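PDB 3O6P: peptide ABC transporter, peptide-binding protein from Enterococcus faecalis, which probably binds peptides outside the cell for import by an ABC transporter, the chain here being one C-terminal part of the longer binding protein. Local coordinates for residues Glu85-Glu88 / Lys89-Lys92; Val136-Ser139 / Val140-Asp143; Gly65-Phe68 / Ala69-Ala72; Ser106-Asp109 / Ser110-Lys113; Asn211-Lys214 / Thr215-Asp219. All coordinates share one frame; numbering follows the deposited sequence. Where two conformers were deposited one is given.

Contact 1: Glu85-Glu88 / Lys89-Lys92; sequences EYWE and KAKK
Across one face of the Trp87 indole lies the aliphatic chain of Lys91, with CG 3.5 Å from the centroid of the six-membered ring and 8° off its normal, a CH-pi contact. CD follows along the same face, 3.5 Å from CZ2 of Trp87, the two side chains crossing at about a right angle. Ala90 CB approaches CE3 of the same indole obliquely. The Tyr86 ring carries a cation on one face: Lys89 NZ sits 4.1 Å from its centroid, displaced toward the rim on the CZ side. With its chain extended beyond CG, Lys89 runs beside Tyr86 in the same direction, which brings the ammonium over the ring; OE2 of Glu85 is the nearest opposite charge, at 4.2 Å from NZ and beyond salt-bridge range. All this happens within helix 80-94, whose i to i+4 bonds run from Lys89 N, Ala90 N, Lys91 N and Lys92 N back to the carbonyls of residues 85-88. Trp87 and Ala90 form its buried side: the indole reaches Leu25 of helix 23-31 and gives its NE1 hydrogen to Asp127 O, while Tyr86 meets Tyr31 edge-to-face. Lys91 bends at chi3 (-60°), keeping CE beside the indole nitrogen, 3.8 Å from Trp87 NE1, and bringing NZ to the Glu88 carboxylate. OE2 of Glu88 receives NZ on its syn side at 3.0 Å, 28° out of the carboxylate plane, and OE1 takes a weak second bond in this i to i+3 salt bridge. A water donates to Glu88 OE1 and Glu88 O; its link to Lys92 NZ, seen in one of two conformers, is doubtful.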
loop_
_atom_site.group_PDB
_atom_site.type_symbol
_atom_site.label_atom_id
_atom_site.label_comp_id
_atom_site.label_asym_id
_atom_site.label_seq_id
_atom_site.Cartn_x
_atom_site.Cartn_y
_atom_site.Cartn_z
ATOM N N GLU A 85 -7.311 -4.333 17.874
ATOM C CA GLU A 85 -6.252 -4.061 18.852
ATOM C C GLU A 85 -5.381 -2.885 18.380
ATOM O O GLU A 85 -5.043 -1.979 19.159
ATOM C CB GLU A 85 -5.371 -5.300 19.000
ATOM C CG GLU A 85 -4.189 -5.100 19.939
ATOM C CD GLU A 85 -3.153 -6.223 19.872
ATOM O OE1 GLU A 85 -3.206 -7.071 18.945
ATOM O OE2 GLU A 85 -2.253 -6.239 20.746
ATOM N N TYR A 86 -5.014 -2.903 17.105
ATOM C CA TYR A 86 -4.160 -1.838 16.569
ATOM C C TYR A 86 -4.867 -0.489 16.517
ATOM O O TYR A 86 -4.242 0.551 16.726
ATOM C CB TYR A 86 -3.610 -2.249 15.195
ATOM C CG TYR A 86 -2.397 -3.143 15.344
ATOM C CD1 TYR A 86 -2.501 -4.416 15.938
ATOM C CD2 TYR A 86 -1.133 -2.696 14.971
ATOM C CE1 TYR A 86 -1.376 -5.225 16.097
ATOM C CE2 TYR A 86 -0.010 -3.509 15.113
ATOM C CZ TYR A 86 -0.138 -4.760 15.675
ATOM O OH TYR A 86 0.985 -5.548 15.818
ATOM N N TRP A 87 -6.175 -0.496 16.255
ATOM C CA TRP A 87 -6.929 0.734 16.292
ATOM C C TRP A 87 -7.015 1.274 17.733
ATOM O O TRP A 87 -6.882 2.489 17.945
ATOM C CB TRP A 87 -8.311 0.514 15.666
ATOM C CG TRP A 87 -9.380 1.590 15.873
ATOM C CD1 TRP A 87 -10.655 1.390 16.315
ATOM C CD2 TRP A 87 -9.277 2.988 15.571
ATOM N NE1 TRP A 87 -11.348 2.583 16.318
ATOM C CE2 TRP A 87 -10.521 3.577 15.877
ATOM C CE3 TRP A 87 -8.252 3.802 15.079
ATOM C CZ2 TRP A 87 -10.768 4.956 15.714
ATOM C CZ3 TRP A 87 -8.507 5.175 14.916
ATOM C CH2 TRP A 87 -9.751 5.730 15.224
ATOM N N GLU A 88 -7.176 0.392 18.716
ATOM C CA GLU A 88 -7.093 0.859 20.101
ATOM C C GLU A 88 -5.752 1.530 20.422
ATOM O O GLU A 88 -5.710 2.561 21.124
ATOM C CB GLU A 88 -7.359 -0.276 21.090
ATOM C CG GLU A 88 -8.799 -0.739 21.111
ATOM C CD GLU A 88 -9.819 0.376 21.352
ATOM O OE1 GLU A 88 -9.608 1.239 22.243
ATOM O OE2 GLU A 88 -10.852 0.373 20.647
ATOM N N LYS A 89 -4.662 0.953 19.923
ATOM C CA LYS A 89 -3.328 1.545 20.121
ATOM C C LYS A 89 -3.271 2.902 19.438
ATOM O O LYS A 89 -2.750 3.868 20.038
ATOM C CB LYS A 89 -2.191 0.674 19.561
ATOM C CG LYS A 89 -1.937 -0.638 20.250
ATOM C CD LYS A 89 -0.815 -1.380 19.492
ATOM C CE LYS A 89 -0.648 -2.830 19.941
ATOM N NZ LYS A 89 0.503 -3.405 19.194
ATOM N N ALA A 90 -3.753 2.974 18.183
ATOM C CA ALA A 90 -3.737 4.246 17.442
ATOM C C ALA A 90 -4.520 5.356 18.154
ATOM O O ALA A 90 -4.040 6.506 18.233
ATOM C CB ALA A 90 -4.234 4.084 15.986
ATOM N N LYS A 91 -5.706 5.015 18.664
ATOM C CA LYS A 91 -6.522 5.978 19.421
ATOM C C LYS A 91 -5.762 6.571 20.606
ATOM O O LYS A 91 -5.836 7.782 20.871
ATOM C CB LYS A 91 -7.844 5.345 19.894
ATOM C CG LYS A 91 -8.863 5.223 18.735
ATOM C CD LYS A 91 -10.234 4.833 19.170
ATOM C CE LYS A 91 -10.243 3.497 19.852
ATOM N NZ LYS A 91 -11.531 3.261 20.613
ATOM N N LYS A 92 -5.028 5.731 21.323
ATOM C CA LYS A 92 -4.282 6.209 22.477
ATOM C C LYS A 92 -3.128 7.103 22.034
ATOM O O LYS A 92 -2.948 8.212 22.552
ATOM C CB LYS A 92 -3.797 5.031 23.321
ATOM C CG LYS A 92 -4.939 4.234 23.869
ATOM C CD LYS A 92 -4.580 3.549 25.140
ATOM C CE LYS A 92 -5.783 2.796 25.683
ATOM N NZ LYS A 92 -6.021 1.510 24.955
HETATM O O HOH W 1 -7.725 3.161 22.860
#

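Contact 2: Val136-Ser139 / Val140-Asp143; sequences VPFS and VRLD
Val136 and Val140 make the apolar part of this contact, their side chains crossing at about a right angle with CB of Val136 3.8 Å from CG1 of Val140. The other branch of Val136, CG2, lies between the backbone N and the carbonyl carbon and is thereby turned over the first helical turn, where it meets CB of Arg141 at 3.8 Å. A looser touch joins Phe138 CE2 to Leu142 CD2. The Arg141 guanidinium comes to the edge of the Phe138 ring rather than over a face: NH2 lies near the ring plane, 3.7 Å from CD1, with the two planes 82° apart, almost perpendicular. Arg141 gets there by a bend at chi3 (56°) that turns its end back toward the start of the helix. Polar contacts complete the turn. A water lying in the guanidinium plane accepts from Arg141 NE at 2.8 Å and donates to Val136 O at 2.8 Å, so the arginine is tied to the strand end by a bridge. Backbone bonds from Arg141 N, Leu142 N and Asp143 N to Pro137 O, Phe138 O and Ser139 O open the helix, and Asp143 OD1 pairs one turn on with Lys147. Strand 129-136, outermost in the sheet of this chain, here gives way to helix 138-147 with Pro137 at the N-cap position, a strand-to-helix junction of an alpha/beta domain.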
loop_
_atom_site.group_PDB
_atom_site.type_symbol
_atom_site.label_atom_id
_atom_site.label_comp_id
_atom_site.label_asym_id
_atom_site.label_seq_id
_atom_site.Cartn_x
_atom_site.Cartn_y
_atom_site.Cartn_z
ATOM N N VAL A 136 -14.579 8.548 -8.989
ATOM C CA VAL A 136 -14.458 9.676 -9.912
ATOM C C VAL A 136 -13.694 9.258 -11.160
ATOM O O VAL A 136 -12.972 8.261 -11.153
ATOM C CB VAL A 136 -13.688 10.883 -9.267
ATOM C CG1 VAL A 136 -14.414 11.457 -8.049
ATOM C CG2 VAL A 136 -12.267 10.480 -8.890
ATOM N N PRO A 137 -13.811 10.037 -12.234
ATOM C CA PRO A 137 -13.040 9.761 -13.449
ATOM C C PRO A 137 -11.533 9.991 -13.273
ATOM O O PRO A 137 -11.092 10.655 -12.350
ATOM C CB PRO A 137 -13.605 10.755 -14.464
ATOM C CG PRO A 137 -14.902 11.162 -13.932
ATOM C CD PRO A 137 -14.798 11.112 -12.443
ATOM N N PHE A 138 -10.763 9.441 -14.189
ATOM C CA PHE A 138 -9.310 9.456 -14.101
ATOM C C PHE A 138 -8.684 10.838 -13.865
ATOM O O PHE A 138 -7.853 10.987 -12.958
ATOM C CB PHE A 138 -8.727 8.831 -15.366
ATOM C CG PHE A 138 -7.241 8.734 -15.348
ATOM C CD1 PHE A 138 -6.633 7.698 -14.652
ATOM C CD2 PHE A 138 -6.447 9.657 -16.043
ATOM C CE1 PHE A 138 -5.257 7.569 -14.626
ATOM C CE2 PHE A 138 -5.052 9.556 -15.996
ATOM C CZ PHE A 138 -4.462 8.507 -15.292
ATOM N N SER A 139 -9.037 11.836 -14.667
ATOM C CA SER A 139 -8.343 13.120 -14.514
ATOM C C SER A 139 -8.629 13.753 -13.162
ATOM O O SER A 139 -7.775 14.409 -12.604
ATOM C CB SER A 139 -8.636 14.080 -15.658
ATOM O OG SER A 139 -9.986 14.420 -15.614
ATOM N N VAL A 140 -9.825 13.543 -12.631
ATOM C CA VAL A 140 -10.150 14.021 -11.282
ATOM C C VAL A 140 -9.368 13.275 -10.205
ATOM O O VAL A 140 -8.831 13.895 -9.261
ATOM C CB VAL A 140 -11.676 13.963 -11.023
ATOM C CG1 VAL A 140 -12.012 14.272 -9.532
ATOM C CG2 VAL A 140 -12.401 14.917 -12.001
ATOM N N ARG A 141 -9.314 11.948 -10.303
ATOM C CA ARG A 141 -8.551 11.173 -9.324
ATOM C C ARG A 141 -7.100 11.608 -9.327
ATOM O O ARG A 141 -6.483 11.744 -8.268
ATOM C CB ARG A 141 -8.646 9.674 -9.633
ATOM C CG ARG A 141 -7.830 8.808 -8.686
ATOM C CD ARG A 141 -8.339 7.370 -8.651
ATOM N NE ARG A 141 -8.377 6.737 -9.970
ATOM C CZ ARG A 141 -7.351 6.101 -10.527
ATOM N NH1 ARG A 141 -6.189 6.003 -9.876
ATOM N NH2 ARG A 141 -7.495 5.536 -11.728
ATOM N N LEU A 142 -6.558 11.836 -10.523
ATOM C CA LEU A 142 -5.156 12.219 -10.634
ATOM C C LEU A 142 -4.922 13.581 -9.986
ATOM O O LEU A 142 -3.972 13.773 -9.203
ATOM C CB LEU A 142 -4.755 12.277 -12.113
ATOM C CG LEU A 142 -3.331 12.749 -12.434
ATOM C CD1 LEU A 142 -2.289 11.984 -11.608
ATOM C CD2 LEU A 142 -3.034 12.649 -13.939
ATOM N N ASP A 143 -5.774 14.538 -10.327
ATOM C CA ASP A 143 -5.635 15.895 -9.793
ATOM C C ASP A 143 -5.753 15.933 -8.270
ATOM O O ASP A 143 -4.899 16.535 -7.598
ATOM C CB ASP A 143 -6.674 16.815 -10.421
ATOM C CG ASP A 143 -6.496 18.237 -10.007
ATOM O OD1 ASP A 143 -5.446 18.834 -10.324
ATOM O OD2 ASP A 143 -7.417 18.756 -9.364
HETATM O O HOH W 2 -10.434 7.212 -11.875
#

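Contact 3: Gly65-Phe68 / Ala69-Ala72; sequences GKDF and AKEA
Asp67 and Ala69 meet through a carboxylate oxygen: OD2 of Asp67 accepts weakly from Ala69 N at 3.2 Å and again weakly from Lys70 N at 3.4 Å. The same oxygen lies 3.3 Å from CB of Ala69. With CG anti to the backbone N (chi1 -176°), the Asp67 carboxylate folds over the first turn, where the amides of the helix start would be expected to steady its negative charge. Its CB is also covered by the extended Lys70 chain, CD at 3.8 Å from it. Stronger backbone bonds lie beneath, Glu71 N to Asp67 O and Ala72 N to Phe68 O. On another side of the turn Glu71, in the conformer described, one of two, crosses Lys66 at about a right angle; OE1 of Glu71 rests 3.5 Å from CB of Lys66, and NZ of Lys66 stays 4.9 Å from OE1 of Glu71.

Farther out, OE1 of Glu71 accepts a hydrogen bond from Trp206 NE1, which probably helps to hold the carboxylate there. Asp67 OD1 takes a weak bond from Asp57 N. Phe68, pointing off the turn, packs edge-to-face on Trp206 and against Met209 and Leu210, joining the short helix to helix 202-218. The arrangement is an N-cap: after the long loop that follows helix 35-43, Asp67 caps the N terminus of helix 68-72 with two weak side-chain bonds to first-turn amides.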
loop_
_atom_site.group_PDB
_atom_site.type_symbol
_atom_site.label_atom_id
_atom_site.label_comp_id
_atom_site.label_asym_id
_atom_site.label_seq_id
_atom_site.Cartn_x
_atom_site.Cartn_y
_atom_site.Cartn_z
ATOM N N GLY A 65 18.099 -18.419 -8.132
ATOM C CA GLY A 65 16.802 -18.347 -8.815
ATOM C C GLY A 65 15.644 -17.899 -7.938
ATOM O O GLY A 65 14.488 -18.278 -8.183
ATOM N N LYS A 66 15.928 -17.080 -6.929
ATOM C CA LYS A 66 14.920 -16.806 -5.897
ATOM C C LYS A 66 14.062 -15.599 -6.201
ATOM O O LYS A 66 14.549 -14.558 -6.641
ATOM C CB LYS A 66 15.555 -16.680 -4.524
ATOM C CG LYS A 66 16.295 -17.941 -4.084
ATOM C CD LYS A 66 17.079 -17.714 -2.785
ATOM C CE LYS A 66 18.248 -16.729 -2.968
ATOM N NZ LYS A 66 19.246 -17.208 -3.976
ATOM N N ASP A 67 12.767 -15.754 -5.969
ATOM C CA ASP A 67 11.832 -14.691 -6.244
ATOM C C ASP A 67 11.961 -13.563 -5.223
ATOM O O ASP A 67 12.091 -13.827 -4.029
ATOM C CB ASP A 67 10.411 -15.239 -6.215
ATOM C CG ASP A 67 9.389 -14.197 -6.587
ATOM O OD1 ASP A 67 9.505 -13.581 -7.673
ATOM O OD2 ASP A 67 8.464 -13.991 -5.801
ATOM N N PHE A 68 11.914 -12.318 -5.692
ATOM C CA PHE A 68 11.944 -11.161 -4.789
ATOM C C PHE A 68 10.895 -11.261 -3.687
ATOM O O PHE A 68 11.197 -11.029 -2.516
ATOM C CB PHE A 68 11.716 -9.854 -5.555
ATOM C CG PHE A 68 11.884 -8.618 -4.703
ATOM C CD1 PHE A 68 13.139 -8.026 -4.532
ATOM C CD2 PHE A 68 10.783 -8.050 -4.067
ATOM C CE1 PHE A 68 13.288 -6.878 -3.730
ATOM C CE2 PHE A 68 10.912 -6.917 -3.271
ATOM C CZ PHE A 68 12.173 -6.325 -3.104
ATOM N N ALA A 69 9.648 -11.541 -4.064
ATOM C CA ALA A 69 8.559 -11.574 -3.068
ATOM C C ALA A 69 8.770 -12.682 -2.036
ATOM O O ALA A 69 8.515 -12.481 -0.845
ATOM C CB ALA A 69 7.192 -11.699 -3.745
ATOM N N LYS A 70 9.249 -13.844 -2.480
ATOM C CA LYS A 70 9.512 -14.943 -1.548
ATOM C C LYS A 70 10.628 -14.580 -0.563
ATOM O O LYS A 70 10.527 -14.863 0.637
ATOM C CB LYS A 70 9.844 -16.240 -2.289
ATOM C CG LYS A 70 8.707 -16.819 -3.083
ATOM C CD LYS A 70 9.219 -17.985 -3.932
ATOM C CE LYS A 70 8.093 -18.798 -4.554
ATOM N NZ LYS A 70 8.544 -20.200 -4.855
ATOM N N GLU A 71 11.684 -13.952 -1.072
ATOM C CA GLU A 71 12.799 -13.528 -0.238
ATOM C C GLU A 71 12.398 -12.451 0.772
ATOM O O GLU A 71 12.871 -12.455 1.913
ATOM C CB GLU A 71 13.963 -13.034 -1.100
ATOM C CG GLU A 71 14.805 -14.142 -1.682
ATOM C CD GLU A 71 16.124 -13.629 -2.224
ATOM O OE1 GLU A 71 16.186 -13.379 -3.439
ATOM O OE2 GLU A 71 17.088 -13.456 -1.443
ATOM N N ALA A 72 11.528 -11.535 0.347
ATOM C CA ALA A 72 11.105 -10.436 1.196
ATOM C C ALA A 72 10.201 -10.955 2.309
ATOM O O ALA A 72 10.184 -10.396 3.401
ATOM C CB ALA A 72 10.386 -9.346 0.363
#

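Contact 4: Ser106-Asp109 / Ser110-Lys113; sequences SDAD and SSKK
The backbone turns from extended at Ser106 into helix at Asp109, and the first helical bonds follow from Lys112 N to Ala108 O (2.9 Å) and from Lys113 N to Asp109 O. Ser111 points back at the strand end, its OG 3.4 Å from CB of Ser106 and its CB 3.5 Å from the same atom. The Ser106 hydroxyl is engaged elsewhere: OG, anti to its own backbone nitrogen (chi1 174°), accepts from Ala108 N at 3.0 Å with an N-H...O angle of 163°, an ST turn. That turn carries the chain toward helix 109-125, with Ala108 at the N-cap position, a beta-to-alpha connection leaving strand 99-106, which lies between parallel strands 129-136 and 152-158. Lys112 stretches alongside the loop with its chain extended, laying CE 3.2 Å from Asp107 O; its ammonium remains 4.8 Å from OD2 of Asp109, opposite charges near but not paired. Lys113 is bent at chi2 and chi4; in this conformer, one of two, its NZ reaches a water that donates to Asp109 O, a link to be taken as tentative. Ser110 touches Leu43, and Lys113 touches Ile42, both of helix 35-43.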
loop_
_atom_site.group_PDB
_atom_site.type_symbol
_atom_site.label_atom_id
_atom_site.label_comp_id
_atom_site.label_asym_id
_atom_site.label_seq_id
_atom_site.Cartn_x
_atom_site.Cartn_y
_atom_site.Cartn_z
ATOM N N SER A 106 -11.352 5.073 -8.626
ATOM C CA SER A 106 -11.887 5.050 -9.975
ATOM C C SER A 106 -13.385 4.768 -9.885
ATOM O O SER A 106 -13.850 4.098 -8.945
ATOM C CB SER A 106 -11.209 3.944 -10.778
ATOM O OG SER A 106 -11.793 3.810 -12.055
ATOM N N ASP A 107 -14.126 5.271 -10.866
ATOM C CA ASP A 107 -15.537 4.942 -11.034
ATOM C C ASP A 107 -15.752 3.744 -11.985
ATOM O O ASP A 107 -16.891 3.444 -12.356
ATOM C CB ASP A 107 -16.358 6.181 -11.461
ATOM C CG ASP A 107 -15.927 6.782 -12.811
ATOM O OD1 ASP A 107 -16.613 7.742 -13.242
ATOM O OD2 ASP A 107 -14.931 6.348 -13.441
ATOM N N ALA A 108 -14.664 3.062 -12.359
ATOM C CA ALA A 108 -14.744 1.832 -13.151
ATOM C C ALA A 108 -15.572 0.800 -12.382
ATOM O O ALA A 108 -15.641 0.827 -11.136
ATOM C CB ALA A 108 -13.327 1.292 -13.449
ATOM N N ASP A 109 -16.219 -0.107 -13.103
ATOM C CA ASP A 109 -17.040 -1.117 -12.416
ATOM C C ASP A 109 -16.311 -1.972 -11.377
ATOM O O ASP A 109 -16.784 -2.074 -10.249
ATOM C CB ASP A 109 -17.802 -1.968 -13.415
ATOM C CG ASP A 109 -19.228 -1.489 -13.589
ATOM O OD1 ASP A 109 -20.149 -2.333 -13.488
ATOM O OD2 ASP A 109 -19.430 -0.268 -13.785
ATOM N N SER A 110 -15.169 -2.567 -11.723
ATOM C CA SER A 110 -14.450 -3.355 -10.711
ATOM C C SER A 110 -13.894 -2.488 -9.586
ATOM O O SER A 110 -13.760 -2.949 -8.470
ATOM C CB SER A 110 -13.333 -4.188 -11.324
ATOM O OG SER A 110 -12.390 -3.349 -11.928
ATOM N N SER A 111 -13.546 -1.240 -9.896
ATOM C CA SER A 111 -12.999 -0.355 -8.892
ATOM C C SER A 111 -14.069 0.008 -7.886
ATOM O O SER A 111 -13.801 0.089 -6.691
ATOM C CB SER A 111 -12.462 0.897 -9.550
ATOM O OG SER A 111 -11.221 0.604 -10.149
ATOM N N LYS A 112 -15.295 0.199 -8.363
ATOM C CA LYS A 112 -16.415 0.453 -7.436
ATOM C C LYS A 112 -16.666 -0.754 -6.504
ATOM O O LYS A 112 -16.886 -0.567 -5.316
ATOM C CB LYS A 112 -17.693 0.825 -8.197
ATOM C CG LYS A 112 -17.638 2.157 -8.933
ATOM C CD LYS A 112 -18.933 2.247 -9.744
ATOM C CE LYS A 112 -19.280 3.626 -10.233
ATOM N NZ LYS A 112 -20.578 3.487 -10.949
ATOM N N LYS A 113 -16.626 -1.977 -7.030
ATOM C CA LYS A 113 -16.830 -3.150 -6.172
ATOM C C LYS A 113 -15.684 -3.319 -5.152
ATOM O O LYS A 113 -15.924 -3.690 -3.990
ATOM C CB LYS A 113 -17.025 -4.412 -7.007
ATOM C CG LYS A 113 -18.304 -4.423 -7.838
ATOM C CD LYS A 113 -19.512 -3.891 -7.089
ATOM C CE LYS A 113 -20.823 -4.277 -7.781
ATOM N NZ LYS A 113 -20.830 -4.114 -9.263
HETATM O O HOH W 3 -19.668 -1.862 -9.962
#

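Contact 5: Asn211-Lys214 / Thr215-Asp219; sequences NAEK and TIMGD
Thr215 grips Asn211 O twice, with its hydroxyl and its amide. OG1 donates to that oxygen at 2.6 Å and N at 2.8 Å, the two reaching it from opposite faces of the carbonyl plane. The hydroxyl can do so because it lies beside the backbone N (chi1 -61°), turned back along the helix. Thr215 N also makes a weak bond to Ala212 O. The other backbone bonds are Ile216 N to Ala212 O, Met217 N to Glu213 O and, at the end, Gly218 N to Lys214 O, where the donor stands 41° out of the carbonyl plane as the helix runs out.

Among side-chain contacts, OE2 of Glu213 lies 3.7 Å from CG of Met217, a selenomethionine, the chains crossing at a slant. The bend of Glu213 at chi2 (83°) brings its carboxylate there; OE2 accepts from Leu53 N and OE1 from Val54 N, so both oxygens of this buried carboxylate have backbone partners. Ile216, buried, packs on Phe187 of helix 185-195 and on Phe171. Asp219, first to leave helical angles, binds Tyr182 and Asn184 through its carboxylate. This is the C-terminal end of helix 202-218, with the threonine-to-carbonyl bond common within helices.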
loop_
_atom_site.group_PDB
_atom_site.type_symbol
_atom_site.label_atom_id
_atom_site.label_comp_id
_atom_site.label_asym_id
_atom_site.label_seq_id
_atom_site.Cartn_x
_atom_site.Cartn_y
_atom_site.Cartn_z
ATOM N N ASN A 211 15.338 -4.756 1.559
ATOM C CA ASN A 211 15.177 -3.956 2.752
ATOM C C ASN A 211 14.145 -2.837 2.603
ATOM O O ASN A 211 13.396 -2.559 3.560
ATOM C CB ASN A 211 16.529 -3.426 3.250
ATOM C CG ASN A 211 17.301 -4.469 4.027
ATOM O OD1 ASN A 211 16.725 -5.186 4.843
ATOM N ND2 ASN A 211 18.620 -4.551 3.788
ATOM N N ALA A 212 14.093 -2.232 1.413
ATOM C CA ALA A 212 13.062 -1.230 1.115
ATOM C C ALA A 212 11.668 -1.843 1.206
ATOM O O ALA A 212 10.784 -1.319 1.909
ATOM C CB ALA A 212 13.276 -0.602 -0.257
ATOM N N GLU A 213 11.470 -2.974 0.527
ATOM C CA GLU A 213 10.157 -3.664 0.596
ATOM C C GLU A 213 9.798 -3.975 2.048
ATOM O O GLU A 213 8.682 -3.718 2.474
ATOM C CB GLU A 213 10.206 -4.968 -0.233
ATOM C CG GLU A 213 9.013 -5.927 -0.039
ATOM C CD GLU A 213 7.756 -5.613 -0.865
ATOM O OE1 GLU A 213 7.789 -4.782 -1.797
ATOM O OE2 GLU A 213 6.714 -6.247 -0.578
ATOM N N LYS A 214 10.725 -4.559 2.795
ATOM C CA LYS A 214 10.429 -4.950 4.190
ATOM C C LYS A 214 10.168 -3.721 5.047
ATOM O O LYS A 214 9.418 -3.788 6.028
ATOM C CB LYS A 214 11.542 -5.806 4.787
ATOM C CG LYS A 214 11.669 -7.170 4.095
ATOM C CD LYS A 214 12.546 -8.145 4.824
ATOM C CE LYS A 214 13.985 -7.901 4.673
ATOM N NZ LYS A 214 14.735 -9.072 5.327
ATOM N N THR A 215 10.783 -2.591 4.695
ATOM C CA THR A 215 10.567 -1.379 5.503
ATOM C C THR A 215 9.152 -0.816 5.305
ATOM O O THR A 215 8.434 -0.573 6.274
ATOM C CB THR A 215 11.604 -0.307 5.161
ATOM O OG1 THR A 215 12.918 -0.822 5.460
ATOM C CG2 THR A 215 11.364 0.971 5.989
ATOM N N ILE A 216 8.747 -0.641 4.058
ATOM C CA ILE A 216 7.411 -0.080 3.798
ATOM C C ILE A 216 6.300 -1.037 4.214
ATOM O O ILE A 216 5.262 -0.597 4.697
ATOM C CB ILE A 216 7.250 0.436 2.347
ATOM C CG1 ILE A 216 5.973 1.280 2.220
ATOM C CG2 ILE A 216 7.338 -0.703 1.325
ATOM C CD1 ILE A 216 5.896 2.038 0.901
HETATM N N MSE A 217 6.530 -2.350 4.086
HETATM C CA MSE A 217 5.519 -3.292 4.584
HETATM C C MSE A 217 5.515 -3.359 6.094
HETATM O O MSE A 217 4.455 -3.576 6.716
HETATM C CB MSE A 217 5.718 -4.664 3.951
HETATM C CG MSE A 217 5.336 -4.631 2.466
HETATM SE SE MSE A 217 3.455 -4.249 2.098
HETATM C CE MSE A 217 3.560 -2.327 1.823
ATOM N N GLY A 218 6.689 -3.127 6.696
ATOM C CA GLY A 218 6.812 -3.191 8.164
ATOM C C GLY A 218 6.106 -2.054 8.882
ATOM O O GLY A 218 5.658 -2.229 10.010
ATOM N N ASP A 219 6.020 -0.886 8.251
ATOM C CA ASP A 219 5.232 0.211 8.843
ATOM C C ASP A 219 3.984 0.516 8.000
ATOM O O ASP A 219 3.365 1.542 8.183
ATOM C CB ASP A 219 6.056 1.486 9.218
ATOM C CG ASP A 219 6.483 2.301 8.027
ATOM O OD1 ASP A 219 6.364 1.798 6.881
ATOM O OD2 ASP A 219 6.940 3.462 8.235
#

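How the contacts relate
From the N terminus the chain meets contact 3 (65-72), then contact 1 (85-92), contact 4 (106-113), contact 2 (136-143) and finally contact 5 (211-219). Each lies within one continuous stretch, so none closes a long loop and they neither nest nor cross. Two pairs touch. Contacts 2 and 4, on the same side of the chain's centre with centres about 13 Å apart, join the ends of neighbouring parallel strands 99-106 and 129-136 and the helices that follow. Contacts 3 and 5, centres about 14 Å apart, pack helix 68-72 on helix 202-218 on the opposite side from contact 2. Contact 1 stands apart, its nearest atoms about 8 Å from contact 5.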